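Local atomic coordinates of HEPN domain-containing protein (Sulfolobus tokodaii, PDB entry 1WOL), a protein that is of unknown function but belongs to the HEPN family of all-helical domains, relatives of which are often linked to nucleotide or RNA handling. Residues Q10-L15 and W116-I121; E16-A21 and E105-A110; Y20-G25 and Y98-A103; P66-Q71 and A110-N115. All blocks are in the same frame, centred on the assembly; numbering follows the deposited sequence.

Interaction 1 (Q10-L15 and W116-I121); sequences QAERDL and WVKGQI
K118 and E12 meet through a single salt bridge across the solvent-facing groove between helices 4-23 and 100-120, a clear case of two long polar side chains joining backbones that stand well apart here. Along 116-121, W116 comes first and packs its indole against P65 and P66. V117 is buried against I8 of helix 4-23. K118 then turns toward E12. CG of K118 lies beside the backbone N, anti to the carbonyl carbon, and a bend at chi3 (86°) swings the ammonium end across to the carboxylate. The NZ atom of K118 donates to OE2 of E12 at 2.9 Å, nearly in line with the C-O bond of that oxygen, while CE of K118 lies 3.3 Å from the same OE2. E12 answers with an extended chain, so that its end gains on K118 although its CB does not point that way. The two chains thus bridge CA atoms of E12 and K118 that stand 10.7 Å apart. Because the pair lies at the surface, water can probably share both charges, and the bond is likely to be modest in strength. The side chain of I121 rests on V4 and I8 of helix 4-23. Beneath the ion pair, A11 and L15 of helix 4-23 rest on L114 of helix 100-120, while helix 27-48 is touched by D14 at Q36 and by I121 at F48.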
loop_
_atom_site.group_PDB
_atom_site.type_symbol
_atom_site.label_atom_id
_atom_site.label_comp_id
_atom_site.label_asym_id
_atom_site.label_seq_id
_atom_site.Cartn_x
_atom_site.Cartn_y
_atom_site.Cartn_z
ATOM N N GLN A 10 -4.929 -6.561 -9.152
ATOM C CA GLN A 10 -3.641 -5.824 -9.159
ATOM C C GLN A 10 -3.110 -5.827 -7.750
ATOM O O GLN A 10 -1.867 -6.016 -7.521
ATOM C CB GLN A 10 -3.827 -4.379 -9.544
ATOM C CG GLN A 10 -4.047 -4.226 -11.023
ATOM C CD GLN A 10 -3.991 -2.716 -11.290
ATOM O OE1 GLN A 10 -2.909 -2.095 -11.532
ATOM N NE2 GLN A 10 -5.149 -2.098 -11.128
ATOM N N ALA A 11 -3.997 -5.664 -6.773
ATOM C CA ALA A 11 -3.433 -5.592 -5.389
ATOM C C ALA A 11 -2.934 -6.955 -4.947
ATOM O O ALA A 11 -1.870 -6.953 -4.249
ATOM C CB ALA A 11 -4.632 -5.122 -4.409
ATOM N N GLU A 12 -3.613 -8.057 -5.288
ATOM C CA GLU A 12 -3.171 -9.370 -4.855
ATOM C C GLU A 12 -1.821 -9.664 -5.502
ATOM O O GLU A 12 -0.906 -10.221 -4.920
ATOM C CB GLU A 12 -4.241 -10.419 -5.274
ATOM C CG GLU A 12 -5.424 -10.043 -4.491
ATOM C CD GLU A 12 -6.418 -11.004 -4.396
ATOM O OE1 GLU A 12 -6.698 -11.520 -5.545
ATOM O OE2 GLU A 12 -6.889 -11.150 -3.171
ATOM N N ARG A 13 -1.636 -9.200 -6.768
ATOM C CA ARG A 13 -0.344 -9.532 -7.436
ATOM C C ARG A 13 0.774 -8.656 -6.814
ATOM O O ARG A 13 1.929 -9.155 -6.685
ATOM C CB ARG A 13 -0.523 -9.095 -8.965
ATOM C CG ARG A 13 0.742 -9.532 -9.844
ATOM C CD ARG A 13 0.700 -11.112 -9.930
ATOM N NE ARG A 13 1.587 -11.490 -11.042
ATOM C CZ ARG A 13 1.568 -12.682 -11.500
ATOM N NH1 ARG A 13 0.621 -13.578 -10.932
ATOM N NH2 ARG A 13 2.526 -13.074 -12.335
ATOM N N ASP A 14 0.484 -7.403 -6.491
ATOM C CA ASP A 14 1.472 -6.523 -5.853
ATOM C C ASP A 14 1.901 -7.174 -4.510
ATOM O O ASP A 14 3.071 -7.098 -4.136
ATOM C CB ASP A 14 0.874 -5.115 -5.588
ATOM C CG ASP A 14 0.693 -4.319 -6.865
ATOM O OD1 ASP A 14 1.343 -4.709 -7.819
ATOM O OD2 ASP A 14 -0.034 -3.328 -6.836
ATOM N N LEU A 15 0.945 -7.734 -3.697
ATOM C CA LEU A 15 1.313 -8.430 -2.428
ATOM C C LEU A 15 2.200 -9.595 -2.710
ATOM O O LEU A 15 3.212 -9.812 -2.027
ATOM C CB LEU A 15 0.030 -8.827 -1.702
ATOM C CG LEU A 15 0.284 -9.696 -0.527
ATOM C CD1 LEU A 15 1.123 -9.047 0.598
ATOM C CD2 LEU A 15 -1.161 -10.031 0.145
ATOM N N TRP A 116 -9.165 -5.866 4.732
ATOM C CA TRP A 116 -10.277 -4.961 5.234
ATOM C C TRP A 116 -11.093 -4.541 3.996
ATOM O O TRP A 116 -12.314 -4.546 3.995
ATOM C CB TRP A 116 -9.632 -3.851 5.953
ATOM C CG TRP A 116 -10.605 -2.750 6.289
ATOM C CD1 TRP A 116 -11.520 -2.723 7.392
ATOM C CD2 TRP A 116 -10.779 -1.516 5.606
ATOM N NE1 TRP A 116 -12.206 -1.502 7.384
ATOM C CE2 TRP A 116 -11.766 -0.750 6.320
ATOM C CE3 TRP A 116 -10.171 -0.958 4.472
ATOM C CZ2 TRP A 116 -12.164 0.544 5.930
ATOM C CZ3 TRP A 116 -10.576 0.316 4.090
ATOM C CH2 TRP A 116 -11.560 1.056 4.813
ATOM N N VAL A 117 -10.433 -4.283 2.862
ATOM C CA VAL A 117 -11.203 -3.943 1.684
ATOM C C VAL A 117 -11.980 -5.152 1.223
ATOM O O VAL A 117 -13.152 -5.019 0.855
ATOM C CB VAL A 117 -10.176 -3.504 0.509
ATOM C CG1 VAL A 117 -10.934 -3.518 -0.857
ATOM C CG2 VAL A 117 -9.605 -2.212 0.857
ATOM N N LYS A 118 -11.408 -6.364 1.168
ATOM C CA LYS A 118 -12.109 -7.533 0.651
ATOM C C LYS A 118 -13.393 -7.780 1.484
ATOM O O LYS A 118 -14.447 -8.163 0.917
ATOM C CB LYS A 118 -11.169 -8.708 0.587
ATOM C CG LYS A 118 -10.205 -8.522 -0.588
ATOM C CD LYS A 118 -9.200 -9.649 -0.570
ATOM C CE LYS A 118 -9.553 -10.905 -1.241
ATOM N NZ LYS A 118 -8.300 -11.785 -0.762
ATOM N N GLY A 119 -13.278 -7.466 2.753
ATOM C CA GLY A 119 -14.390 -7.750 3.651
ATOM C C GLY A 119 -15.577 -6.883 3.301
ATOM O O GLY A 119 -16.754 -7.170 3.717
ATOM N N GLN A 120 -15.357 -5.786 2.636
ATOM C CA GLN A 120 -16.443 -4.865 2.363
ATOM C C GLN A 120 -17.052 -4.993 1.024
ATOM O O GLN A 120 -18.103 -4.355 0.740
ATOM C CB GLN A 120 -15.932 -3.455 2.504
ATOM C CG GLN A 120 -15.540 -3.039 3.949
ATOM C CD GLN A 120 -14.789 -1.753 3.956
ATOM O OE1 GLN A 120 -13.501 -1.755 3.930
ATOM N NE2 GLN A 120 -15.478 -0.618 4.015
ATOM N N ILE A 121 -16.426 -5.795 0.160
ATOM C CA ILE A 121 -16.938 -5.876 -1.232
ATOM C C ILE A 121 -17.801 -7.106 -1.041
ATOM O O ILE A 121 -17.386 -8.272 -1.151
ATOM C CB ILE A 121 -15.665 -5.951 -2.197
ATOM C CG1 ILE A 121 -15.038 -4.601 -2.255
ATOM C CG2 ILE A 121 -16.071 -6.357 -3.598
ATOM C CD1 ILE A 121 -13.559 -4.824 -3.030
#

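Interaction 2 (E16-A21 and E105-A110); sequences EEARYA and ECINCA
I107 takes a chi1 of -77° that sets CG1 beside its own backbone N and leaves CG2 anti to that N; with chi2 near 167°, CD1 is carried straight out toward A18 and R19. This is the close packing of two antiparallel helices in the helical bundle of the HEPN fold, where a small residue on helix 4-23 admits a branched one from helix 100-120. The CA atoms of A18 and I107 are 6.7 Å apart, a short spacing consistent with the small side chain of A18. CB of A18 touches CG1 of I107 at 3.9 Å. Further out, CD1 of I107 rests against the backbone, 3.7 Å from O of A18, and lies 4.0 Å from CA of R19. The contact is van der Waals packing without a polar bond across it. On its inner side, A18 also meets L33 and I107 meets S34, both of helix 27-48, to which helix 100-120 is further tied by the C106-C31 disulfide. On the outer side R19 closes the contact: its chain reaches along the surface until the guanidinium passes over the other branch of I107, one face lying against CG2, with NH1 of R19 4.2 Å from that methyl.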
loop_
_atom_site.group_PDB
_atom_site.type_symbol
_atom_site.label_atom_id
_atom_site.label_comp_id
_atom_site.label_asym_id
_atom_site.label_seq_id
_atom_site.Cartn_x
_atom_site.Cartn_y
_atom_site.Cartn_z
ATOM N N GLU A 16 1.862 -10.428 -3.666
ATOM C CA GLU A 16 2.735 -11.582 -4.002
ATOM C C GLU A 16 4.070 -11.102 -4.373
ATOM O O GLU A 16 5.054 -11.741 -3.947
ATOM C CB GLU A 16 2.023 -12.375 -5.165
ATOM C CG GLU A 16 2.910 -13.549 -5.595
ATOM C CD GLU A 16 2.184 -14.403 -6.656
ATOM O OE1 GLU A 16 0.958 -14.794 -6.434
ATOM O OE2 GLU A 16 2.866 -14.833 -7.580
ATOM N N GLU A 17 4.146 -10.036 -5.168
ATOM C CA GLU A 17 5.518 -9.571 -5.583
ATOM C C GLU A 17 6.242 -8.961 -4.386
ATOM O O GLU A 17 7.451 -9.081 -4.383
ATOM C CB GLU A 17 5.262 -8.473 -6.616
ATOM C CG GLU A 17 4.840 -9.139 -7.984
ATOM C CD GLU A 17 4.430 -8.065 -9.013
ATOM O OE1 GLU A 17 4.306 -6.901 -8.748
ATOM O OE2 GLU A 17 4.101 -8.516 -10.178
ATOM N N ALA A 18 5.516 -8.335 -3.449
ATOM C CA ALA A 18 6.233 -7.793 -2.258
ATOM C C ALA A 18 6.855 -8.891 -1.459
ATOM O O ALA A 18 7.972 -8.731 -0.980
ATOM C CB ALA A 18 5.185 -6.990 -1.410
ATOM N N ARG A 19 6.097 -9.985 -1.241
ATOM C CA ARG A 19 6.720 -11.117 -0.515
ATOM C C ARG A 19 7.899 -11.664 -1.285
ATOM O O ARG A 19 8.954 -12.016 -0.713
ATOM C CB ARG A 19 5.719 -12.260 -0.313
ATOM C CG ARG A 19 4.538 -11.874 0.496
ATOM C CD ARG A 19 3.775 -13.181 0.720
ATOM N NE ARG A 19 2.397 -13.005 1.177
ATOM C CZ ARG A 19 1.985 -12.893 2.435
ATOM N NH1 ARG A 19 2.838 -12.854 3.456
ATOM N NH2 ARG A 19 0.647 -12.962 2.701
ATOM N N TYR A 20 7.761 -11.777 -2.640
ATOM C CA TYR A 20 8.861 -12.311 -3.441
ATOM C C TYR A 20 10.108 -11.350 -3.281
ATOM O O TYR A 20 11.243 -11.796 -3.222
ATOM C CB TYR A 20 8.342 -12.406 -4.936
ATOM C CG TYR A 20 9.377 -12.987 -5.824
ATOM C CD1 TYR A 20 9.920 -12.161 -6.838
ATOM C CD2 TYR A 20 9.714 -14.273 -5.778
ATOM C CE1 TYR A 20 10.751 -12.593 -7.815
ATOM C CE2 TYR A 20 10.676 -14.782 -6.791
ATOM C CZ TYR A 20 11.160 -13.863 -7.786
ATOM O OH TYR A 20 12.155 -14.240 -8.721
ATOM N N ALA A 21 9.863 -10.048 -3.333
ATOM C CA ALA A 21 10.988 -9.135 -3.205
ATOM C C ALA A 21 11.614 -9.314 -1.843
ATOM O O ALA A 21 12.868 -9.333 -1.725
ATOM C CB ALA A 21 10.477 -7.653 -3.313
ATOM N N GLU A 105 6.790 -4.918 8.168
ATOM C CA GLU A 105 5.726 -3.958 8.566
ATOM C C GLU A 105 4.959 -3.463 7.352
ATOM O O GLU A 105 3.730 -3.282 7.409
ATOM C CB GLU A 105 6.400 -2.754 9.264
ATOM C CG GLU A 105 6.957 -3.239 10.606
ATOM C CD GLU A 105 7.612 -2.080 11.428
ATOM O OE1 GLU A 105 7.682 -0.948 10.939
ATOM O OE2 GLU A 105 8.019 -2.476 12.565
ATOM N N CYS A 106 5.643 -3.224 6.278
ATOM C CA CYS A 106 4.942 -2.764 5.057
ATOM C C CYS A 106 4.078 -3.930 4.503
ATOM O O CYS A 106 2.885 -3.632 4.187
ATOM C CB CYS A 106 5.945 -2.476 3.937
ATOM S SG CYS A 106 6.832 -0.849 4.302
ATOM N N ILE A 107 4.558 -5.163 4.361
ATOM C CA ILE A 107 3.755 -6.248 3.804
ATOM C C ILE A 107 2.524 -6.424 4.722
ATOM O O ILE A 107 1.415 -6.601 4.206
ATOM C CB ILE A 107 4.601 -7.488 3.714
ATOM C CG1 ILE A 107 5.547 -7.313 2.463
ATOM C CG2 ILE A 107 3.679 -8.728 3.447
ATOM C CD1 ILE A 107 6.700 -8.392 2.450
ATOM N N ASN A 108 2.805 -6.492 6.001
ATOM C CA ASN A 108 1.625 -6.742 6.888
ATOM C C ASN A 108 0.619 -5.666 6.937
ATOM O O ASN A 108 -0.618 -5.966 7.121
ATOM C CB ASN A 108 2.220 -7.094 8.272
ATOM C CG ASN A 108 2.924 -8.390 8.208
ATOM O OD1 ASN A 108 2.799 -9.219 7.329
ATOM N ND2 ASN A 108 3.731 -8.644 9.294
ATOM N N CYS A 109 1.025 -4.405 6.762
ATOM C CA CYS A 109 0.002 -3.373 6.639
ATOM C C CYS A 109 -0.753 -3.510 5.352
ATOM O O CYS A 109 -1.921 -3.197 5.256
ATOM C CB CYS A 109 0.636 -1.964 6.641
ATOM S SG CYS A 109 0.772 -1.291 8.320
ATOM N N ALA A 110 -0.050 -3.870 4.231
ATOM C CA ALA A 110 -0.777 -4.146 2.944
ATOM C C ALA A 110 -1.787 -5.277 3.101
ATOM O O ALA A 110 -2.906 -5.122 2.612
ATOM C CB ALA A 110 0.275 -4.467 1.785
#

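Interaction 3 (Y20-G25 and Y98-A103); sequences YAKSGG and YTERDA
K22 and E100 carry the electrostatic part of this contact, their chains crossing at about a right angle. Both are extended, each with CG anti to the backbone N, and what touches is the methylene CE of K22, 3.5 Å from OE1 of E100. NZ of K22 stays 4.0 Å from OE1 of E100, too far for a direct salt bridge; the lysine makes its salt bridge with D104 instead. Water fills in the polar link. One molecule accepts from NZ of K22 at 2.9 Å and donates to OE1 of E100 at 2.8 Å, and a second donates to the backbone O of K22 and, weakly, to the same OE1. The apolar part is slight, with CG of K22 lying 4.3 Å from CB of A103, which also meets Y27. Here the end of helix 4-23 comes alongside the start of the antiparallel helix 100-120, and both ends are finished by standard motifs. A Schellman motif closes the first at G25, where phi turns positive. At the other end T99 and D102 form a capping box: N of T99 donates to OD1 of D102 at 2.9 Å, from above the carboxylate plane, and N of D102 returns a weak bond to OG1 of T99, 3.3 Å away.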
loop_
_atom_site.group_PDB
_atom_site.type_symbol
_atom_site.label_atom_id
_atom_site.label_comp_id
_atom_site.label_asym_id
_atom_site.label_seq_id
_atom_site.Cartn_x
_atom_site.Cartn_y
_atom_site.Cartn_z
ATOM N N TYR A 20 7.761 -11.777 -2.640
ATOM C CA TYR A 20 8.861 -12.311 -3.441
ATOM C C TYR A 20 10.108 -11.350 -3.281
ATOM O O TYR A 20 11.243 -11.796 -3.222
ATOM C CB TYR A 20 8.342 -12.406 -4.936
ATOM C CG TYR A 20 9.377 -12.987 -5.824
ATOM C CD1 TYR A 20 9.920 -12.161 -6.838
ATOM C CD2 TYR A 20 9.714 -14.273 -5.778
ATOM C CE1 TYR A 20 10.751 -12.593 -7.815
ATOM C CE2 TYR A 20 10.676 -14.782 -6.791
ATOM C CZ TYR A 20 11.160 -13.863 -7.786
ATOM O OH TYR A 20 12.155 -14.240 -8.721
ATOM N N ALA A 21 9.863 -10.048 -3.333
ATOM C CA ALA A 21 10.988 -9.135 -3.205
ATOM C C ALA A 21 11.614 -9.314 -1.843
ATOM O O ALA A 21 12.868 -9.333 -1.725
ATOM C CB ALA A 21 10.477 -7.653 -3.313
ATOM N N LYS A 22 10.835 -9.475 -0.789
ATOM C CA LYS A 22 11.480 -9.668 0.594
ATOM C C LYS A 22 12.317 -10.931 0.542
ATOM O O LYS A 22 13.434 -10.963 1.097
ATOM C CB LYS A 22 10.326 -9.754 1.615
ATOM C CG LYS A 22 10.941 -10.267 2.938
ATOM C CD LYS A 22 9.865 -10.484 3.954
ATOM C CE LYS A 22 10.604 -11.339 5.099
ATOM N NZ LYS A 22 9.746 -11.651 6.230
ATOM N N SER A 23 11.819 -11.988 -0.100
ATOM C CA SER A 23 12.628 -13.248 -0.167
ATOM C C SER A 23 13.902 -13.085 -0.825
ATOM O O SER A 23 14.891 -13.773 -0.476
ATOM C CB SER A 23 11.741 -14.286 -0.884
ATOM O OG SER A 23 12.402 -15.553 -0.921
ATOM N N GLY A 24 14.018 -12.156 -1.738
ATOM C CA GLY A 24 15.272 -11.885 -2.417
ATOM C C GLY A 24 16.227 -10.876 -1.702
ATOM O O GLY A 24 17.321 -10.539 -2.196
ATOM N N GLY A 25 15.739 -10.352 -0.560
ATOM C CA GLY A 25 16.480 -9.331 0.185
ATOM C C GLY A 25 16.192 -7.920 -0.288
ATOM O O GLY A 25 16.894 -6.906 0.115
ATOM N N TYR A 98 17.103 0.201 4.001
ATOM C CA TYR A 98 15.908 -0.520 4.430
ATOM C C TYR A 98 16.278 -1.845 5.060
ATOM O O TYR A 98 17.355 -2.415 4.786
ATOM C CB TYR A 98 15.006 -0.816 3.209
ATOM C CG TYR A 98 14.157 0.299 2.793
ATOM C CD1 TYR A 98 14.687 1.409 2.135
ATOM C CD2 TYR A 98 12.798 0.269 3.046
ATOM C CE1 TYR A 98 13.857 2.460 1.723
ATOM C CE2 TYR A 98 12.014 1.326 2.638
ATOM C CZ TYR A 98 12.552 2.396 1.990
ATOM O OH TYR A 98 11.743 3.376 1.544
ATOM N N THR A 99 15.393 -2.390 5.908
ATOM C CA THR A 99 15.681 -3.627 6.624
ATOM C C THR A 99 14.565 -4.603 6.505
ATOM O O THR A 99 13.467 -4.239 5.998
ATOM C CB THR A 99 15.760 -3.387 8.173
ATOM O OG1 THR A 99 14.520 -2.839 8.633
ATOM C CG2 THR A 99 16.885 -2.321 8.363
ATOM N N GLU A 100 14.860 -5.794 6.938
ATOM C CA GLU A 100 13.838 -6.854 6.798
ATOM C C GLU A 100 12.569 -6.471 7.676
ATOM O O GLU A 100 11.422 -6.699 7.309
ATOM C CB GLU A 100 14.439 -8.197 7.258
ATOM C CG GLU A 100 13.490 -9.380 6.972
ATOM C CD GLU A 100 14.277 -10.717 7.049
ATOM O OE1 GLU A 100 13.750 -11.723 6.571
ATOM O OE2 GLU A 100 15.445 -10.724 7.564
ATOM N N ARG A 101 12.764 -5.846 8.862
ATOM C CA ARG A 101 11.604 -5.402 9.629
ATOM C C ARG A 101 10.728 -4.434 8.857
ATOM O O ARG A 101 9.526 -4.527 8.929
ATOM C CB ARG A 101 12.070 -4.764 10.946
ATOM C CG ARG A 101 10.916 -4.058 11.684
ATOM C CD ARG A 101 11.349 -3.561 13.101
ATOM N NE ARG A 101 12.186 -2.363 13.009
ATOM C CZ ARG A 101 11.759 -1.161 12.794
ATOM N NH1 ARG A 101 10.475 -0.848 12.619
ATOM N NH2 ARG A 101 12.646 -0.176 12.706
ATOM N N ASP A 102 11.299 -3.522 8.025
ATOM C CA ASP A 102 10.501 -2.590 7.294
ATOM C C ASP A 102 9.685 -3.422 6.312
ATOM O O ASP A 102 8.532 -3.135 6.149
ATOM C CB ASP A 102 11.412 -1.694 6.418
ATOM C CG ASP A 102 12.357 -0.811 7.239
ATOM O OD1 ASP A 102 13.413 -0.410 6.604
ATOM O OD2 ASP A 102 12.029 -0.448 8.398
ATOM N N ALA A 103 10.309 -4.385 5.645
ATOM C CA ALA A 103 9.502 -5.197 4.713
ATOM C C ALA A 103 8.344 -5.880 5.393
ATOM O O ALA A 103 7.237 -5.882 4.851
ATOM C CB ALA A 103 10.444 -6.170 4.044
HETATM O O HOH W 1 11.672 -13.060 7.867
HETATM O O HOH W 2 14.949 -11.713 3.691
#

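Interaction 4 (P66-Q71 and A110-N115); sequences PADILQ and AIRILN
D68 and I69, in the first turn of the short helix 67-77, lie against R112 and I113 in the C-terminal half of helix 100-120, one through charge and the other through packing. D68 holds CG between its backbone N and carbonyl carbon (chi1 60°), which turns the carboxylate toward R112. NH1 of R112 donates to OD2 of D68 at 3.3 Å, a rather long salt bridge. The oxygen lies at the edge of the guanidinium and nearly in its plane, yet NH1 comes in from above the carboxylate plane, since the two flat groups are 56° apart. R112 is bent at both chi2 and chi3, and its CG passes 3.6 Å from OD2 of D68. Within the HEPN bundle the short segments 67-71 and 110-115 pack with axes 9.8 Å apart and 129° between their directions, and the C72-C109 disulfide joins the same two helices. The apolar half rests on CD1 of I69, which reaches across to O of R112 at 3.7 Å and to CG1 of I113 at 4.1 Å. I113 is buried against A38 and V42 of helix 27-48, whereas Q71 lines a site occupied by tertiary-butyl alcohol.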
loop_
_atom_site.group_PDB
_atom_site.type_symbol
_atom_site.label_atom_id
_atom_site.label_comp_id
_atom_site.label_asym_id
_atom_site.label_seq_id
_atom_site.Cartn_x
_atom_site.Cartn_y
_atom_site.Cartn_z
ATOM N N PRO A 66 -11.276 2.433 10.184
ATOM C CA PRO A 66 -10.905 2.062 11.558
ATOM C C PRO A 66 -9.518 2.636 11.826
ATOM O O PRO A 66 -8.682 2.810 10.849
ATOM C CB PRO A 66 -10.802 0.537 11.496
ATOM C CG PRO A 66 -11.716 0.127 10.427
ATOM C CD PRO A 66 -11.730 1.283 9.401
ATOM N N ALA A 67 -9.159 2.853 13.093
ATOM C CA ALA A 67 -7.878 3.340 13.541
ATOM C C ALA A 67 -6.632 2.559 12.964
ATOM O O ALA A 67 -5.652 3.129 12.439
ATOM C CB ALA A 67 -7.780 3.315 15.110
ATOM N N ASP A 68 -6.748 1.236 12.991
ATOM C CA ASP A 68 -5.629 0.445 12.553
ATOM C C ASP A 68 -5.406 0.608 11.071
ATOM O O ASP A 68 -4.278 0.462 10.635
ATOM C CB ASP A 68 -5.808 -1.051 12.823
ATOM C CG ASP A 68 -6.994 -1.623 12.136
ATOM O OD1 ASP A 68 -8.130 -1.321 12.483
ATOM O OD2 ASP A 68 -6.874 -2.454 11.227
ATOM N N ILE A 69 -6.480 0.833 10.324
ATOM C CA ILE A 69 -6.386 1.014 8.862
ATOM C C ILE A 69 -5.768 2.387 8.574
ATOM O O ILE A 69 -4.910 2.490 7.726
ATOM C CB ILE A 69 -7.757 0.888 8.255
ATOM C CG1 ILE A 69 -8.298 -0.555 8.358
ATOM C CG2 ILE A 69 -7.763 1.340 6.688
ATOM C CD1 ILE A 69 -7.402 -1.693 7.554
ATOM N N LEU A 70 -6.283 3.444 9.245
ATOM C CA LEU A 70 -5.630 4.737 9.074
ATOM C C LEU A 70 -4.113 4.689 9.469
ATOM O O LEU A 70 -3.243 5.310 8.783
ATOM C CB LEU A 70 -6.346 5.761 9.958
ATOM C CG LEU A 70 -5.924 7.214 9.655
ATOM C CD1 LEU A 70 -6.275 7.558 8.229
ATOM C CD2 LEU A 70 -6.713 8.082 10.653
ATOM N N GLN A 71 -3.744 3.955 10.543
ATOM C CA GLN A 71 -2.336 3.878 10.962
ATOM C C GLN A 71 -1.509 3.196 9.858
ATOM O O GLN A 71 -0.387 3.660 9.494
ATOM C CB GLN A 71 -2.140 3.085 12.256
ATOM C CG GLN A 71 -2.756 3.910 13.363
ATOM C CD GLN A 71 -2.968 3.093 14.594
ATOM O OE1 GLN A 71 -2.538 1.899 14.684
ATOM N NE2 GLN A 71 -3.556 3.708 15.511
ATOM N N ALA A 110 -0.050 -3.870 4.231
ATOM C CA ALA A 110 -0.777 -4.146 2.944
ATOM C C ALA A 110 -1.787 -5.277 3.101
ATOM O O ALA A 110 -2.906 -5.122 2.612
ATOM C CB ALA A 110 0.275 -4.467 1.785
ATOM N N ILE A 111 -1.430 -6.343 3.853
ATOM C CA ILE A 111 -2.365 -7.440 4.050
ATOM C C ILE A 111 -3.533 -6.935 4.885
ATOM O O ILE A 111 -4.699 -7.247 4.525
ATOM C CB ILE A 111 -1.601 -8.494 4.808
ATOM C CG1 ILE A 111 -0.637 -9.246 3.876
ATOM C CG2 ILE A 111 -2.657 -9.561 5.328
ATOM C CD1 ILE A 111 0.405 -10.131 4.638
ATOM N N ARG A 112 -3.272 -6.113 5.889
ATOM C CA ARG A 112 -4.401 -5.588 6.754
ATOM C C ARG A 112 -5.320 -4.796 5.878
ATOM O O ARG A 112 -6.524 -4.954 5.970
ATOM C CB ARG A 112 -3.780 -4.785 7.937
ATOM C CG ARG A 112 -4.501 -3.894 8.970
ATOM C CD ARG A 112 -3.479 -4.251 10.122
ATOM N NE ARG A 112 -4.183 -4.641 11.094
ATOM C CZ ARG A 112 -4.925 -5.651 11.260
ATOM N NH1 ARG A 112 -6.239 -5.641 11.388
ATOM N NH2 ARG A 112 -4.162 -6.742 11.380
ATOM N N ILE A 113 -4.809 -3.898 5.038
ATOM C CA ILE A 113 -5.715 -3.095 4.174
ATOM C C ILE A 113 -6.393 -3.891 3.119
ATOM O O ILE A 113 -7.615 -3.703 2.933
ATOM C CB ILE A 113 -4.942 -1.892 3.634
ATOM C CG1 ILE A 113 -4.560 -0.973 4.754
ATOM C CG2 ILE A 113 -5.780 -1.164 2.496
ATOM C CD1 ILE A 113 -3.537 0.179 4.378
ATOM N N LEU A 114 -5.725 -4.827 2.449
ATOM C CA LEU A 114 -6.316 -5.644 1.442
ATOM C C LEU A 114 -7.426 -6.514 2.042
ATOM O O LEU A 114 -8.491 -6.612 1.439
ATOM C CB LEU A 114 -5.230 -6.491 0.793
ATOM C CG LEU A 114 -5.748 -7.629 -0.157
ATOM C CD1 LEU A 114 -6.425 -7.002 -1.351
ATOM C CD2 LEU A 114 -4.523 -8.446 -0.671
ATOM N N ASN A 115 -7.201 -7.040 3.247
ATOM C CA ASN A 115 -8.280 -7.934 3.805
ATOM C C ASN A 115 -9.439 -7.059 4.232
ATOM O O ASN A 115 -10.631 -7.568 4.164
ATOM C CB ASN A 115 -7.805 -8.640 5.087
ATOM C CG ASN A 115 -6.842 -9.685 4.883
ATOM O OD1 ASN A 115 -6.773 -10.262 3.865
ATOM N ND2 ASN A 115 -6.105 -10.025 6.000
#

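Interactions 1, 2 and 3 all join helix 4-23 to helix 100-120, successive points along one antiparallel pair, while interaction 4 brings helix 67-77 to helix 100-120. The chemistry broadly follows burial. Interaction 2 is the buried one, apolar and close. Interaction 1 is a lone ion pair at the surface, and interaction 3, at the other end of the pair, is partly buried and relies on water where interaction 1 has direct contact. Interaction 4 combines a surface salt bridge with a buried isoleucine pair. Neighbouring contacts also touch: L15 of interaction 1 packs on I107 of interaction 2, and W116 lies on P66 and I69 of interaction 4.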